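PDB 4HL7: nicotinate phosphoribosyltransferase from Vibrio cholerae, which probably catalyses the ATP-dependent synthesis of nicotinate mononucleotide from nicotinate and phosphoribosyl pyrophosphate, the entry of nicotinate into NAD biosynthesis. Local coordinates for residues S52-A57 with S144-A149; P10-S15 with S140-R145; L134-V139 with L371-K376; R188-Q193 with L353-A358; V39-I44 with I119-S124. All coordinates share one frame; numbering follows the deposited sequence.

Contact 1 (S52-A57 with S144-A149); sequences SGLLDA and SRQRWA
The backbones of L54 and Q146 come within 7.5 Å of each other, CA to CA, where helix 52-64 passes the C-terminal end of helix 131-147. The Q146 side chain crosses to G53. Q146 CD is anti to CA (chi2 179°), and this extended reach carries the amide to the neighbouring helix. Q146 NE2 donates to G53 O at 3.0 Å along a nearly straight N-H...O line (168°). The acceptor lies close to the plane of the Q146 amide, whereas the donor stands high above the carbonyl plane of G53. The other end of the amide faces A57: Q146 OE1 lies 3.4 Å from A57 CB. A water joins the groups here, accepting from A57 N at 2.6 Å and lying 2.8 Å from Q146 OE1, with G53 O also beside it.

L54 touches both Q146 and R147. Its side chain slides past Q146 in the opposite direction, bringing L54 CD2 to 3.4 Å from Q146 NE2. L54 CG sits over the centre of the R147 guanidinium, 4.0 Å above the plane. R147 is extended from CG to NE, and the polar end of the group is held by E48 through a salt bridge from NH2. L54 and A57 also pack against V142, one turn earlier on helix 131-147.

At this largely solvent-accessible junction, a single amide ties two helices together with both of its polar atoms. The direct bond and the water together probably fix its flip, while the leucine gives the guanidinium an apolar face without competing for its N-H groups.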
# COMPACT_ATOMS: atom_id res chain seq x y z
N SER A 52 16.79 -7.20 18.20
CA SER A 52 16.41 -7.87 19.45
C SER A 52 15.63 -6.91 20.37
O SER A 52 14.67 -7.31 21.01
CB SER A 52 17.66 -8.42 20.17
N GLY A 53 16.06 -5.65 20.38
CA GLY A 53 15.49 -4.62 21.24
C GLY A 53 14.14 -4.03 20.80
O GLY A 53 13.39 -3.56 21.64
N LEU A 54 13.82 -4.04 19.51
CA LEU A 54 12.49 -3.56 19.09
C LEU A 54 11.42 -4.61 19.35
O LEU A 54 10.24 -4.30 19.55
CB LEU A 54 12.45 -3.23 17.60
CG LEU A 54 13.24 -2.04 17.11
CD1 LEU A 54 12.87 -1.88 15.62
CD2 LEU A 54 12.93 -0.82 17.93
N LEU A 55 11.86 -5.87 19.36
CA LEU A 55 10.95 -6.99 19.38
C LEU A 55 10.03 -6.95 20.62
O LEU A 55 8.85 -7.18 20.47
CB LEU A 55 11.76 -8.29 19.22
CG LEU A 55 11.15 -9.68 19.10
CD1 LEU A 55 10.10 -9.74 18.02
CD2 LEU A 55 12.26 -10.72 18.85
N ASP A 56 10.53 -6.54 21.81
CA ASP A 56 9.66 -6.47 23.04
C ASP A 56 8.43 -5.56 22.93
O ASP A 56 7.28 -6.00 23.19
CB ASP A 56 10.45 -6.13 24.31
CG ASP A 56 10.79 -7.36 25.16
OD1 ASP A 56 10.44 -8.50 24.78
OD2 ASP A 56 11.42 -7.19 26.23
N ALA A 57 8.65 -4.29 22.55
CA ALA A 57 7.55 -3.33 22.41
C ALA A 57 6.67 -3.63 21.20
O ALA A 57 5.46 -3.39 21.22
CB ALA A 57 8.05 -1.88 22.37
N SER A 144 10.69 4.60 15.95
CA SER A 144 10.76 6.02 16.23
C SER A 144 10.87 6.31 17.72
O SER A 144 11.78 7.04 18.13
CB SER A 144 9.57 6.79 15.64
OG SER A 144 9.51 6.57 14.21
N ARG A 145 9.94 5.75 18.52
CA ARG A 145 9.95 5.93 19.99
C ARG A 145 11.22 5.48 20.63
O ARG A 145 11.68 6.09 21.65
CB ARG A 145 8.77 5.17 20.60
CG ARG A 145 7.47 5.87 20.30
CD ARG A 145 6.28 4.94 20.50
NE ARG A 145 5.02 5.64 20.22
CZ ARG A 145 4.06 5.85 21.10
NH1 ARG A 145 4.23 5.48 22.37
NH2 ARG A 145 2.94 6.48 20.72
N GLN A 146 11.76 4.36 20.16
CA GLN A 146 12.91 3.76 20.83
C GLN A 146 14.22 4.39 20.42
O GLN A 146 15.14 4.57 21.27
CB GLN A 146 12.94 2.27 20.65
CG GLN A 146 12.25 1.60 21.81
CD GLN A 146 12.19 0.10 21.72
OE1 GLN A 146 11.18 -0.48 22.10
NE2 GLN A 146 13.28 -0.56 21.29
N ARG A 147 14.30 4.78 19.15
CA ARG A 147 15.58 5.19 18.55
C ARG A 147 15.65 6.64 18.08
O ARG A 147 16.75 7.16 17.88
CB ARG A 147 15.97 4.22 17.46
CG ARG A 147 16.22 2.84 18.04
CD ARG A 147 16.32 1.78 16.98
NE ARG A 147 16.63 0.47 17.58
CZ ARG A 147 16.99 -0.59 16.87
NH1 ARG A 147 17.25 -1.75 17.46
NH2 ARG A 147 17.08 -0.50 15.55
N TRP A 148 14.51 7.33 17.96
CA TRP A 148 14.49 8.68 17.41
C TRP A 148 13.64 9.58 18.23
O TRP A 148 12.99 10.47 17.72
CB TRP A 148 14.04 8.66 15.94
CG TRP A 148 15.07 7.94 15.12
CD1 TRP A 148 15.15 6.57 14.82
CD2 TRP A 148 16.30 8.53 14.58
NE1 TRP A 148 16.30 6.30 14.12
CE2 TRP A 148 17.04 7.44 13.96
CE3 TRP A 148 16.81 9.84 14.52
CZ2 TRP A 148 18.23 7.66 13.28
CZ3 TRP A 148 18.05 10.05 13.87
CH2 TRP A 148 18.74 8.97 13.28
N ALA A 149 13.62 9.31 19.52
CA ALA A 149 12.73 9.99 20.45
C ALA A 149 13.14 11.46 20.63
O ALA A 149 12.30 12.32 20.93
CB ALA A 149 12.70 9.24 21.78
O HOH W 1 10.98 -3.25 22.69

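Contact 2 (P10-S15 with S140-R145); sequences PHIIRS and SEVRSR
E141 OE1, with I12 CG1 packed 3.7 Å away, is gripped side-on by two nitrogens of R145 one helical turn further along helix 131-147. R145 NE and R145 NH2 each donate to E141 OE1 at 2.8 Å, forming a salt bridge in which both N-H groups converge on one oxygen. The oxygen lies in the guanidinium plane, but the arginine comes to it on the anti side and out of the carboxylate plane, and the N-H...O angles, 145° from NE and 144° from NH2, are bent as such a shared acceptor requires.

I12, in the loop before helix 21-33, lies across this ion pair. Its CG1 stands 3.4 Å above the R145 guanidinium plane, displaced toward the edge formed by NE and NH2, the edge that holds E141 OE1. With CG2 anti to the backbone N, that branch of I12 runs beside the carboxylate instead, 3.7 Å from E141 OE2. The end of the longer branch, I12 CD1, meets V142 CG2 on the same helix at 3.9 Å. P10 O lies near the guanidinium plane at its edge, 4.1 Å from R145 NH2. The weak hydrogen bond of this nitrogen goes to S9 O.

The second carboxylate oxygen, OE2, accepts from S192 N, and S192 OG bonds to I12 O, so helix 192-205 completes the junction. An isoleucine lying over a buried acid and its arginine partner probably screens one side of the pair from water and may strengthen the attraction; two donors on OE1 with a third on OE2 would favour the ionised form of E141.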
# COMPACT_ATOMS: atom_id res chain seq x y z
N PRO A 10 -0.58 9.14 22.75
CA PRO A 10 -0.51 8.00 23.64
C PRO A 10 -0.68 6.67 22.93
O PRO A 10 -0.08 5.68 23.32
CB PRO A 10 -1.66 8.25 24.65
CG PRO A 10 -1.88 9.71 24.62
CD PRO A 10 -1.61 10.12 23.18
N HIS A 11 -1.48 6.66 21.87
CA HIS A 11 -1.77 5.42 21.15
C HIS A 11 -1.10 5.45 19.78
O HIS A 11 -1.10 6.48 19.10
CB HIS A 11 -3.29 5.24 21.04
CG HIS A 11 -4.04 6.49 20.61
ND1 HIS A 11 -3.45 7.72 20.58
CD2 HIS A 11 -5.37 6.68 20.19
CE1 HIS A 11 -4.35 8.65 20.15
NE2 HIS A 11 -5.52 8.01 19.91
N ILE A 12 -0.44 4.34 19.42
CA ILE A 12 0.19 4.16 18.09
C ILE A 12 -0.95 3.98 17.06
O ILE A 12 -1.10 4.79 16.16
CB ILE A 12 1.18 2.95 18.12
CG1 ILE A 12 2.36 3.29 19.06
CG2 ILE A 12 1.59 2.55 16.69
CD1 ILE A 12 3.39 2.18 19.20
N ILE A 13 -1.77 2.97 17.25
CA ILE A 13 -2.90 2.73 16.36
C ILE A 13 -4.14 3.43 16.94
O ILE A 13 -4.49 3.25 18.11
CB ILE A 13 -3.16 1.22 16.16
CG1 ILE A 13 -1.87 0.53 15.59
CG2 ILE A 13 -4.40 1.00 15.31
CD1 ILE A 13 -1.45 0.97 14.19
N ARG A 14 -4.80 4.23 16.13
CA ARG A 14 -5.81 5.15 16.67
C ARG A 14 -7.20 4.52 16.75
O ARG A 14 -8.01 4.94 17.54
CB ARG A 14 -5.82 6.38 15.81
CG ARG A 14 -4.44 7.03 15.89
CD ARG A 14 -4.57 8.44 16.14
NE ARG A 14 -3.28 9.05 16.49
CZ ARG A 14 -3.13 10.35 16.58
NH1 ARG A 14 -4.18 11.13 16.34
NH2 ARG A 14 -1.95 10.86 16.90
N SER A 15 -7.46 3.54 15.89
CA SER A 15 -8.77 2.84 15.78
C SER A 15 -8.59 1.77 14.73
O SER A 15 -7.54 1.73 14.06
CB SER A 15 -9.90 3.79 15.37
OG SER A 15 -9.89 4.09 13.96
N SER A 140 7.22 0.66 12.51
CA SER A 140 7.73 2.03 12.27
C SER A 140 7.77 2.91 13.48
O SER A 140 8.85 3.44 13.84
CB SER A 140 6.97 2.72 11.11
OG SER A 140 7.68 3.91 10.76
N GLU A 141 6.63 3.05 14.16
CA GLU A 141 6.53 3.95 15.30
C GLU A 141 7.29 3.50 16.56
O GLU A 141 7.78 4.35 17.33
CB GLU A 141 5.07 4.29 15.64
CG GLU A 141 5.03 5.30 16.78
CD GLU A 141 3.73 6.03 16.94
OE1 GLU A 141 3.57 6.66 18.01
OE2 GLU A 141 2.86 5.96 16.05
N VAL A 142 7.29 2.19 16.85
CA VAL A 142 8.11 1.68 17.95
C VAL A 142 9.57 2.05 17.74
O VAL A 142 10.25 2.57 18.66
CB VAL A 142 7.93 0.17 18.12
CG1 VAL A 142 9.01 -0.41 19.03
CG2 VAL A 142 6.55 -0.12 18.70
N ARG A 143 10.03 1.90 16.51
CA ARG A 143 11.40 2.27 16.17
C ARG A 143 11.63 3.77 16.39
O ARG A 143 12.66 4.18 16.94
CB ARG A 143 11.70 1.86 14.72
CG ARG A 143 13.14 2.05 14.28
CD ARG A 143 13.29 3.30 13.42
NE ARG A 143 14.53 3.28 12.61
CZ ARG A 143 14.78 4.11 11.61
NH1 ARG A 143 13.89 5.05 11.28
NH2 ARG A 143 15.91 3.99 10.91
N SER A 144 10.69 4.60 15.95
CA SER A 144 10.76 6.02 16.23
C SER A 144 10.87 6.31 17.72
O SER A 144 11.78 7.04 18.13
CB SER A 144 9.57 6.79 15.64
OG SER A 144 9.51 6.57 14.21
N ARG A 145 9.94 5.75 18.52
CA ARG A 145 9.95 5.93 19.99
C ARG A 145 11.22 5.48 20.63
O ARG A 145 11.68 6.09 21.65
CB ARG A 145 8.77 5.17 20.60
CG ARG A 145 7.47 5.87 20.30
CD ARG A 145 6.28 4.94 20.50
NE ARG A 145 5.02 5.64 20.22
CZ ARG A 145 4.06 5.85 21.10
NH1 ARG A 145 4.23 5.48 22.37
NH2 ARG A 145 2.94 6.48 20.72

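Contact 3 (L134-V139 with L371-K376); sequences LVMAIV and LSIVIK
M136 and V139 pack onto I373 and L371 in an alpha/beta layer contact, in which helix 131-147 lies on one face of the antiparallel sheet that contains strand 372-380. Helix segment 134-139 runs nearly antiparallel to strand segment 372-376, at 166° between their directions, and the closest approach of their axes is 9.9 Å. Alternate strand residues, I373 and I375, point toward the helix and are joined by L371 just before them.

M136, present as selenomethionine, is extended as far as SE and then bends at chi3 (71°). M136 SE rests against I375 CG2 at 3.7 Å, and the bend turns M136 CE back to I373 CG2 at 4.1 Å. I373 and I375 have the same first torsion, with CG1 anti to the backbone N. This leaves CG2 of each between the backbone N and the carbonyl carbon, the crowded position, and it is these methyls that receive the selenomethionine. The long branch of I373 extends further, and I373 CD1 touches both V139 CB and M136 CG, 4.1 Å from each. L43 and V45 of the neighbouring strand 38-46 extend the apolar layer. Beyond I373, V139 CG1 touches L371 CD2 at 4.0 Å.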
# COMPACT_ATOMS: atom_id res chain seq x y z
N LEU A 134 -1.36 -2.10 9.99
CA LEU A 134 -1.30 -1.91 11.44
C LEU A 134 0.06 -2.37 11.95
O LEU A 134 0.69 -1.70 12.78
CB LEU A 134 -2.41 -2.70 12.17
CG LEU A 134 -3.83 -2.36 11.72
CD1 LEU A 134 -4.85 -3.34 12.34
CD2 LEU A 134 -4.15 -0.90 12.00
N VAL A 135 0.49 -3.54 11.48
CA VAL A 135 1.78 -4.07 11.90
C VAL A 135 2.89 -3.16 11.38
O VAL A 135 3.80 -2.83 12.10
CB VAL A 135 1.99 -5.56 11.46
CG1 VAL A 135 3.43 -6.03 11.79
CG2 VAL A 135 0.96 -6.48 12.15
N MSE A 136 2.80 -2.71 10.12
CA MSE A 136 3.90 -1.83 9.57
C MSE A 136 3.98 -0.56 10.34
O MSE A 136 5.06 -0.16 10.70
CB MSE A 136 3.69 -1.62 8.06
CG MSE A 136 3.95 -2.94 7.40
SE MSE A 136 3.49 -2.72 5.48
CE MSE A 136 5.01 -1.57 4.97
N ALA A 137 2.81 0.02 10.72
CA ALA A 137 2.75 1.31 11.46
C ALA A 137 3.29 1.19 12.86
O ALA A 137 3.95 2.13 13.39
CB ALA A 137 1.34 1.89 11.49
N ILE A 138 3.03 0.02 13.44
CA ILE A 138 3.52 -0.28 14.77
C ILE A 138 5.04 -0.42 14.73
O ILE A 138 5.72 0.16 15.52
CB ILE A 138 2.87 -1.61 15.27
CG1 ILE A 138 1.44 -1.33 15.80
CG2 ILE A 138 3.75 -2.25 16.38
CD1 ILE A 138 0.59 -2.62 15.91
N VAL A 139 5.56 -1.24 13.81
CA VAL A 139 7.03 -1.43 13.76
C VAL A 139 7.74 -0.10 13.48
O VAL A 139 8.69 0.23 14.15
CB VAL A 139 7.48 -2.48 12.72
CG1 VAL A 139 9.02 -2.60 12.68
CG2 VAL A 139 6.90 -3.85 13.07
N LEU A 371 12.53 3.39 8.54
CA LEU A 371 12.81 1.96 8.70
C LEU A 371 12.53 1.28 7.38
O LEU A 371 11.52 1.54 6.73
CB LEU A 371 11.92 1.35 9.79
CG LEU A 371 12.15 -0.13 10.17
CD1 LEU A 371 13.49 -0.67 9.62
CD2 LEU A 371 12.09 -0.29 11.68
N SER A 372 13.41 0.37 7.01
CA SER A 372 13.27 -0.42 5.78
C SER A 372 12.38 -1.58 6.15
O SER A 372 12.75 -2.40 7.04
CB SER A 372 14.65 -0.98 5.40
OG SER A 372 15.69 -0.10 5.85
N ILE A 373 11.23 -1.66 5.54
CA ILE A 373 10.29 -2.75 5.88
C ILE A 373 9.44 -3.16 4.70
O ILE A 373 8.86 -2.33 3.98
CB ILE A 373 9.40 -2.45 7.11
CG1 ILE A 373 8.46 -3.61 7.39
CG2 ILE A 373 8.55 -1.20 6.93
CD1 ILE A 373 7.79 -3.52 8.76
N VAL A 374 9.34 -4.47 4.54
CA VAL A 374 8.60 -4.99 3.43
C VAL A 374 7.64 -6.06 3.92
O VAL A 374 7.92 -6.81 4.84
CB VAL A 374 9.56 -5.60 2.38
CG1 VAL A 374 8.76 -6.33 1.30
CG2 VAL A 374 10.49 -4.50 1.81
N ILE A 375 6.51 -6.12 3.26
CA ILE A 375 5.62 -7.22 3.48
C ILE A 375 5.31 -7.91 2.15
O ILE A 375 5.30 -7.28 1.06
CB ILE A 375 4.34 -6.75 4.15
CG1 ILE A 375 3.45 -7.98 4.40
CG2 ILE A 375 3.67 -5.67 3.28
CD1 ILE A 375 2.23 -7.73 5.22
N LYS A 376 5.04 -9.20 2.23
CA LYS A 376 4.53 -9.88 1.09
C LYS A 376 3.52 -10.95 1.46
O LYS A 376 3.64 -11.58 2.51
CB LYS A 376 5.68 -10.48 0.23
CG LYS A 376 6.53 -11.55 0.90

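Contact 4 (R188-Q193 with L353-A358); sequences RRFSSQ and LTNDLA
The F190 ring and the N355 amide meet at about a right angle, their planes 86° apart, with N355 OD1 at the ring edge, close to its plane and 3.8 Å from F190 CD1. L357 CD1 approaches another part of the ring, 4.0 Å from F190 CE1. A second flat group, the R189 guanidinium, has S192 CB over the centre of one face; its NH1 makes a salt bridge with D18 and a hydrogen bond with Q195, while the root of the side chain meets T354, with R189 CB 3.8 Å from T354 OG1.

Two hydrogen bonds tie the loops together. F190 N donates to T354 O at 2.8 Å and 166°. N355 ND2 donates to R188 O, also at 2.8 Å, though less straight, the acceptor tilted modestly from the amide plane. N355 CG is anti to the backbone N (chi1 -155°), on the side of R188 and F190. At the other end of the amide, OD1 is hydrogen-bonded to Y368 OH. T354 OG1 lies against R189 CA and finds its polar partner in G185 O.

These residues lead from the loop after strand 181-183 into helix 192-205, where S191 is the N-cap, and out of helix 351-354, within the part of the chain related to TIM barrels. R188 NH2 is hydrogen-bonded to I373 O, and the R188 side chain is about 5 Å from a sulfate ion, probably from the crystallisation liquor. N355 thus has both ends of its amide engaged inside a buried contact, ND2 holding R188 O and OD1 holding Y368, which fixes its rotation, while F190 N is satisfied by T354 O.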
# COMPACT_ATOMS: atom_id res chain seq x y z
N ARG A 188 4.14 3.56 6.51
CA ARG A 188 5.54 3.87 6.97
C ARG A 188 5.67 5.22 7.63
O ARG A 188 6.72 5.87 7.57
CB ARG A 188 6.58 3.67 5.85
CG ARG A 188 7.03 2.21 5.64
CD ARG A 188 7.72 2.09 4.26
NE ARG A 188 7.80 0.73 3.70
CZ ARG A 188 7.01 0.24 2.73
NH1 ARG A 188 5.99 0.96 2.21
NH2 ARG A 188 7.22 -1.01 2.29
N ARG A 189 4.62 5.63 8.33
CA ARG A 189 4.68 6.92 9.02
C ARG A 189 5.71 6.92 10.13
O ARG A 189 5.99 5.87 10.74
CB ARG A 189 3.33 7.32 9.61
CG ARG A 189 2.79 6.35 10.70
CD ARG A 189 1.29 6.49 10.73
NE ARG A 189 0.77 5.65 11.81
CZ ARG A 189 -0.52 5.42 12.00
NH1 ARG A 189 -1.42 6.03 11.22
NH2 ARG A 189 -0.90 4.64 13.03
N PHE A 190 6.25 8.10 10.44
CA PHE A 190 7.15 8.21 11.59
C PHE A 190 6.35 7.85 12.89
O PHE A 190 6.88 7.16 13.78
CB PHE A 190 7.66 9.65 11.70
CG PHE A 190 8.62 9.87 12.86
CD1 PHE A 190 10.00 9.66 12.69
CD2 PHE A 190 8.16 10.33 14.09
CE1 PHE A 190 10.86 9.84 13.74
CE2 PHE A 190 9.05 10.53 15.16
CZ PHE A 190 10.40 10.28 14.97
N SER A 191 5.10 8.33 12.96
CA SER A 191 4.22 8.11 14.09
C SER A 191 2.81 8.51 13.64
O SER A 191 2.66 9.22 12.65
CB SER A 191 4.66 8.93 15.32
OG SER A 191 4.48 10.33 15.08
N SER A 192 1.78 8.02 14.33
CA SER A 192 0.41 8.44 13.98
C SER A 192 0.22 9.97 14.21
O SER A 192 -0.54 10.63 13.46
CB SER A 192 -0.64 7.60 14.75
OG SER A 192 -0.45 7.73 16.14
N GLN A 193 0.88 10.52 15.24
CA GLN A 193 0.85 11.98 15.52
C GLN A 193 1.45 12.78 14.38
O GLN A 193 0.87 13.82 13.97
CB GLN A 193 1.54 12.33 16.87
CG GLN A 193 1.37 13.79 17.34
CD GLN A 193 -0.09 14.17 17.47
OE1 GLN A 193 -0.86 13.44 18.05
NE2 GLN A 193 -0.49 15.23 16.81
N LEU A 353 5.85 12.13 2.48
CA LEU A 353 4.94 12.95 3.31
C LEU A 353 5.08 12.70 4.82
O LEU A 353 5.23 13.68 5.57
CB LEU A 353 3.44 12.80 2.89
CG LEU A 353 3.06 13.36 1.50
CD1 LEU A 353 1.61 13.04 1.18
CD2 LEU A 353 3.34 14.88 1.45
N THR A 354 4.96 11.42 5.24
CA THR A 354 4.78 11.08 6.68
C THR A 354 6.01 10.57 7.38
O THR A 354 5.97 10.24 8.60
CB THR A 354 3.65 10.03 6.84
OG1 THR A 354 4.02 8.82 6.18
CG2 THR A 354 2.32 10.56 6.31
N ASN A 355 7.15 10.52 6.68
CA ASN A 355 8.37 10.07 7.33
C ASN A 355 9.61 10.66 6.68
O ASN A 355 10.49 9.93 6.20
CB ASN A 355 8.43 8.54 7.28
CG ASN A 355 9.28 7.96 8.40
OD1 ASN A 355 10.08 8.65 9.02
ND2 ASN A 355 9.12 6.69 8.66
N ASP A 356 9.70 11.97 6.71
CA ASP A 356 10.79 12.68 6.07
C ASP A 356 11.29 13.74 7.06
O ASP A 356 10.55 14.66 7.42
CB ASP A 356 10.33 13.32 4.75
CG ASP A 356 11.49 14.07 4.03
OD1 ASP A 356 11.29 14.66 2.93
OD2 ASP A 356 12.61 14.03 4.59
N LEU A 357 12.54 13.60 7.50
CA LEU A 357 13.14 14.57 8.45
C LEU A 357 14.29 15.31 7.77
O LEU A 357 15.13 15.93 8.43
CB LEU A 357 13.67 13.86 9.73
CG LEU A 357 12.57 13.15 10.53
CD1 LEU A 357 13.15 12.56 11.81
CD2 LEU A 357 11.51 14.18 10.86
N ALA A 358 14.28 15.24 6.45
CA ALA A 358 15.28 15.93 5.64
C ALA A 358 16.71 15.59 6.13
O ALA A 358 17.54 16.45 6.28
CB ALA A 358 15.03 17.45 5.65

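Contact 5 (V39-I44 with I119-S124); sequences VRYELI and ISIRGS
L43 CD1 and I121 CD1 meet at 3.8 Å on the face of the sheet that carries V39, Y41, L43, I119 and I121. Beside them, Y41 and I121 pack CB to CB at 4.2 Å. Helix 131-147 lies against this face through V135 and M136. The Y41 ring packs against helix 125-128, and its OH is bonded to E233.

Strands 38-46 and 116-122 are antiparallel neighbours in the five-stranded antiparallel sheet, which also takes in strand 372-380. Y41 with I121 and L43 with I119 are hydrogen-bonded pairs, each exchanging two N-H...O bonds, such as Y41 N to I121 O at 2.8 Å. V39 pairs likewise with G123, where the chain turns a corner before the N-cap residue S124 of helix 125-128.

The opposite face is polar. R40 and R122 lie side by side and point the same way, with R40 CD 3.4 Å above the R122 guanidinium plane and offset toward its rim. R40 bends at chi3 (45°), and the two like charges come close, 4.3 Å from R40 NE to R122 NH2, probably tempered by the acids around R40. R40 NH1 forms a salt bridge with E42 OE1 at 2.7 Å, while its NH2 reaches E379 and E398. E42, bent at chi2, has its carboxylate beside S120; a bond from S120 OG to E42 OE2 is tentative, since S120 has two conformers.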
# COMPACT_ATOMS: atom_id res chain seq x y z
N VAL A 39 -4.24 -17.75 4.21
CA VAL A 39 -3.06 -17.09 3.63
C VAL A 39 -1.93 -17.06 4.63
O VAL A 39 -2.15 -17.28 5.85
CB VAL A 39 -3.34 -15.61 3.15
CG1 VAL A 39 -4.23 -15.54 1.89
CG2 VAL A 39 -3.95 -14.76 4.26
N ARG A 40 -0.73 -16.73 4.15
CA ARG A 40 0.42 -16.45 5.02
C ARG A 40 1.10 -15.22 4.46
O ARG A 40 1.39 -15.17 3.25
CB ARG A 40 1.41 -17.59 5.08
CG ARG A 40 2.62 -17.23 6.00
CD ARG A 40 3.47 -18.44 6.34
NE ARG A 40 3.71 -19.27 5.15
CZ ARG A 40 4.71 -19.03 4.31
NH1 ARG A 40 5.53 -17.98 4.51
NH2 ARG A 40 4.87 -19.79 3.28
N TYR A 41 1.33 -14.22 5.32
CA TYR A 41 2.14 -13.03 4.94
C TYR A 41 3.45 -13.09 5.64
O TYR A 41 3.53 -13.59 6.80
CB TYR A 41 1.51 -11.74 5.44
CG TYR A 41 0.11 -11.40 4.89
CD1 TYR A 41 -0.04 -10.66 3.71
CD2 TYR A 41 -1.06 -11.90 5.52
CE1 TYR A 41 -1.32 -10.28 3.25
CE2 TYR A 41 -2.34 -11.57 5.05
CZ TYR A 41 -2.47 -10.79 3.90
OH TYR A 41 -3.77 -10.46 3.46
N GLU A 42 4.48 -12.46 5.03
CA GLU A 42 5.79 -12.40 5.66
C GLU A 42 6.31 -10.99 5.65
O GLU A 42 6.31 -10.34 4.60
CB GLU A 42 6.81 -13.31 4.94
CG GLU A 42 6.47 -14.79 5.03
CD GLU A 42 6.57 -15.34 6.47
OE1 GLU A 42 6.00 -16.45 6.69
OE2 GLU A 42 7.26 -14.72 7.34
N LEU A 43 6.78 -10.53 6.80
CA LEU A 43 7.34 -9.20 6.83
C LEU A 43 8.77 -9.31 7.24
O LEU A 43 9.13 -10.13 8.08
CB LEU A 43 6.62 -8.28 7.82
CG LEU A 43 5.15 -7.94 7.53
CD1 LEU A 43 4.27 -9.05 8.10
CD2 LEU A 43 4.74 -6.58 8.10
N ILE A 44 9.59 -8.47 6.66
CA ILE A 44 10.99 -8.46 7.07
C ILE A 44 11.42 -7.03 7.33
O ILE A 44 11.09 -6.14 6.56
CB ILE A 44 11.91 -9.20 6.04
CG1 ILE A 44 13.38 -8.88 6.35
CG2 ILE A 44 11.44 -8.92 4.62
CD1 ILE A 44 14.33 -9.85 5.72
N ILE A 119 8.36 -11.30 10.91
CA ILE A 119 7.02 -11.46 11.42
C ILE A 119 6.23 -12.26 10.39
O ILE A 119 6.21 -11.90 9.21
CB ILE A 119 6.36 -10.08 11.66
CG1 ILE A 119 7.17 -9.28 12.69
CG2 ILE A 119 4.91 -10.22 12.13
CD1 ILE A 119 6.73 -7.82 12.69
N SER A 120 5.52 -13.30 10.85
CA SER A 120 4.74 -14.19 9.95
C SER A 120 3.28 -14.13 10.39
O SER A 120 2.99 -14.22 11.59
CB SER A 120 5.19 -15.62 10.10
OG SER A 120 6.57 -15.80 9.77
N ILE A 121 2.38 -13.89 9.44
CA ILE A 121 0.96 -13.73 9.82
C ILE A 121 0.20 -14.81 9.07
O ILE A 121 0.29 -14.88 7.84
CB ILE A 121 0.47 -12.35 9.43
CG1 ILE A 121 1.25 -11.23 10.16
CG2 ILE A 121 -1.01 -12.17 9.72
CD1 ILE A 121 0.90 -9.87 9.59
N ARG A 122 -0.55 -15.66 9.79
CA ARG A 122 -1.23 -16.81 9.19
C ARG A 122 -2.70 -16.88 9.66
O ARG A 122 -2.94 -16.74 10.86
CB ARG A 122 -0.61 -18.14 9.70
CG ARG A 122 0.87 -18.38 9.36
CD ARG A 122 1.28 -19.76 9.85
NE ARG A 122 2.59 -20.25 9.34
CZ ARG A 122 3.77 -19.74 9.66
NH1 ARG A 122 3.85 -18.68 10.46
NH2 ARG A 122 4.89 -20.27 9.17
N GLY A 123 -3.63 -17.22 8.75
CA GLY A 123 -5.03 -17.43 9.16
C GLY A 123 -5.90 -17.32 7.95
O GLY A 123 -5.41 -17.39 6.79
N SER A 124 -7.21 -17.13 8.16
CA SER A 124 -8.05 -16.84 7.00
C SER A 124 -7.64 -15.52 6.38
O SER A 124 -7.21 -14.59 7.06
CB SER A 124 -9.55 -16.82 7.33
OG SER A 124 -9.91 -15.70 8.08
O HOH W 2 7.04 -18.18 8.09

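Helix 131-147 runs through contacts 3, 2 and 1 in that order from near its N-terminal end to its C-terminal end, with the centres of 1 and 2 about 10 Å apart and those of 2 and 3 about 12 Å. The centres of contacts 4 and 2 are about 11 Å apart, and contact 4 meets the same helix through hydrogen bonds from S140 and S144 to R189 O and F190 O. Contact 5 shares with contact 3 the antiparallel sheet, which combines N-terminal strands with strand 372-380. Along the chain, contact 5 is nested inside the loop closed by contact 2, and contact 4 inside that closed by contact 3. The helix thus connects this sheet with TIM-barrel-related loops.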